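Local coordinates for protein phosphatidylinositol-specific phospholipase C1 (Streptomyces antibioticus, PDB 3H4X) that belongs to the calcium-dependent phosphoinositide phospholipase C family and folds around a central parallel barrel of strands, at residues R140-F145 with A214-D219. Numbering follows the deposited sequence.
Sequences RGPAEF and AGHLKD
His216 swings its ring out to Pro142 by setting CG anti to its own backbone N (chi1 167°), while a chi2 of 69° turns the flat of the imidazole against the pyrrolidine. CB of Pro142 does the touching. It sits over one face, 3.7 Å from the centroid of the His216 ring and 19° off the normal, a CH-pi contact displaced toward the rim: Pro142 CB is 3.5 Å from His216 CG and 3.6 Å from His216 CD2. Further along the same face, CE1 of His216 comes to 4.0 Å from the backbone N of Ala143, and that face thus spans the first two residues of helix 142-153. Ala143 CB stays at the margin, 4.3 Å from His216 CE1. No hydrogen bond crosses between 140-145 and 214-219. The polar end of the ring is tied instead to Asp146, which directly follows Phe145 in helix 142-153; its OD2 is hydrogen-bonded to His216 NE2, a bond that probably also steadies the ring's rotation.

The fold is a TIM-barrel type, and the contact joins two of its outer helices: helix 142-153, which follows strand 124-130, and helix 209-222, which follows strand 189-195. Pro142 is the first residue of its helix, where a proline's missing N-H costs no bond; Gly141 holds the N-cap position, and its O accepts from Phe145 N at 2.9 Å. Pro142 also lies against Glu212 and Tyr213 of helix 209-222, and the Tyr213 ring meets that of His216 at a steep tilt. An acetyl group is bound in a pocket formed by Pro142, Glu212 and His216.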
loop_
_atom_site.group_PDB
_atom_site.type_symbol
_atom_site.label_atom_id
_atom_site.label_comp_id
_atom_site.label_asym_id
_atom_site.label_seq_id
_atom_site.Cartn_x
_atom_site.Cartn_y
_atom_site.Cartn_z
ATOM N N ARG A 140 -7.559 -17.990 4.849
ATOM C CA ARG A 140 -6.778 -16.796 4.535
ATOM C C ARG A 140 -7.573 -15.845 3.652
ATOM O O ARG A 140 -7.151 -15.480 2.554
ATOM C CB ARG A 140 -5.442 -17.170 3.894
ATOM C CG ARG A 140 -4.499 -17.872 4.859
ATOM C CD ARG A 140 -3.103 -18.011 4.294
ATOM N NE ARG A 140 -3.000 -19.019 3.237
ATOM C CZ ARG A 140 -2.827 -20.319 3.456
ATOM N NH1 ARG A 140 -2.718 -21.164 2.436
ATOM N NH2 ARG A 140 -2.774 -20.776 4.700
ATOM N N GLY A 141 -8.737 -15.450 4.151
ATOM C CA GLY A 141 -9.562 -14.455 3.485
ATOM C C GLY A 141 -9.434 -13.099 4.158
ATOM O O GLY A 141 -8.621 -12.915 5.062
ATOM N N PRO A 142 -10.246 -12.131 3.717
ATOM C CA PRO A 142 -10.201 -10.778 4.272
ATOM C C PRO A 142 -10.304 -10.730 5.800
ATOM O O PRO A 142 -9.576 -9.970 6.440
ATOM C CB PRO A 142 -11.410 -10.107 3.617
ATOM C CG PRO A 142 -11.519 -10.798 2.287
ATOM C CD PRO A 142 -11.158 -12.232 2.563
ATOM N N ALA A 143 -11.187 -11.535 6.384
ATOM C CA ALA A 143 -11.383 -11.511 7.831
ATOM C C ALA A 143 -10.141 -11.992 8.581
ATOM O O ALA A 143 -9.776 -11.436 9.618
ATOM C CB ALA A 143 -12.602 -12.340 8.219
ATOM N N GLU A 144 -9.500 -13.036 8.069
ATOM C CA GLU A 144 -8.303 -13.564 8.710
ATOM C C GLU A 144 -7.109 -12.627 8.523
ATOM O O GLU A 144 -6.262 -12.502 9.403
ATOM C CB GLU A 144 -7.993 -14.974 8.199
ATOM C CG GLU A 144 -9.033 -16.027 8.597
ATOM C CD GLU A 144 -10.221 -16.097 7.650
ATOM O OE1 GLU A 144 -10.185 -15.470 6.573
ATOM O OE2 GLU A 144 -11.201 -16.798 7.982
ATOM N N PHE A 145 -7.061 -11.965 7.373
ATOM C CA PHE A 145 -6.067 -10.939 7.092
ATOM C C PHE A 145 -6.179 -9.812 8.125
ATOM O O PHE A 145 -5.193 -9.447 8.769
ATOM C CB PHE A 145 -6.307 -10.436 5.668
ATOM C CG PHE A 145 -5.393 -9.334 5.225
ATOM C CD1 PHE A 145 -4.151 -9.616 4.670
ATOM C CD2 PHE A 145 -5.796 -8.015 5.316
ATOM C CE1 PHE A 145 -3.326 -8.594 4.235
ATOM C CE2 PHE A 145 -4.977 -6.994 4.882
ATOM C CZ PHE A 145 -3.740 -7.282 4.347
ATOM N N ALA A 214 -13.324 -5.113 -0.887
ATOM C CA ALA A 214 -14.314 -4.043 -0.841
ATOM C C ALA A 214 -15.669 -4.577 -0.378
ATOM O O ALA A 214 -16.369 -3.925 0.395
ATOM C CB ALA A 214 -14.441 -3.358 -2.189
ATOM N N GLY A 215 -16.033 -5.765 -0.847
ATOM C CA GLY A 215 -17.275 -6.399 -0.408
ATOM C C GLY A 215 -17.261 -6.687 1.083
ATOM O O GLY A 215 -18.272 -6.549 1.774
ATOM N N HIS A 216 -16.095 -7.083 1.576
ATOM C CA HIS A 216 -15.867 -7.301 2.995
ATOM C C HIS A 216 -16.100 -6.016 3.801
ATOM O O HIS A 216 -16.772 -6.043 4.832
ATOM C CB HIS A 216 -14.452 -7.860 3.156
ATOM C CG HIS A 216 -13.930 -7.862 4.556
ATOM N ND1 HIS A 216 -14.429 -8.678 5.547
ATOM C CD2 HIS A 216 -12.890 -7.192 5.107
ATOM C CE1 HIS A 216 -13.740 -8.486 6.659
ATOM N NE2 HIS A 216 -12.800 -7.590 6.416
ATOM N N LEU A 217 -15.573 -4.889 3.329
ATOM C CA LEU A 217 -15.812 -3.618 4.013
ATOM C C LEU A 217 -17.295 -3.261 4.010
ATOM O O LEU A 217 -17.844 -2.824 5.020
ATOM C CB LEU A 217 -14.995 -2.491 3.382
ATOM C CG LEU A 217 -13.474 -2.611 3.487
ATOM C CD1 LEU A 217 -12.829 -1.351 2.947
ATOM C CD2 LEU A 217 -13.026 -2.872 4.922
ATOM N N LYS A 218 -17.938 -3.434 2.864
ATOM C CA LYS A 218 -19.365 -3.170 2.748
ATOM C C LYS A 218 -20.146 -3.994 3.771
ATOM O O LYS A 218 -21.038 -3.484 4.456
ATOM C CB LYS A 218 -19.839 -3.482 1.328
ATOM C CG LYS A 218 -21.335 -3.308 1.113
ATOM C CD LYS A 218 -21.720 -3.552 -0.342
ATOM C CE LYS A 218 -21.467 -4.990 -0.768
ATOM N NZ LYS A 218 -22.465 -5.939 -0.195
ATOM N N ASP A 219 -19.800 -5.271 3.879
ATOM C CA ASP A 219 -20.487 -6.165 4.800
ATOM C C ASP A 219 -20.215 -5.802 6.259
ATOM O O ASP A 219 -21.130 -5.799 7.081
ATOM C CB ASP A 219 -20.119 -7.620 4.507
ATOM C CG ASP A 219 -20.641 -8.092 3.156
ATOM O OD1 ASP A 219 -21.568 -7.455 2.615
ATOM O OD2 ASP A 219 -20.119 -9.097 2.634
#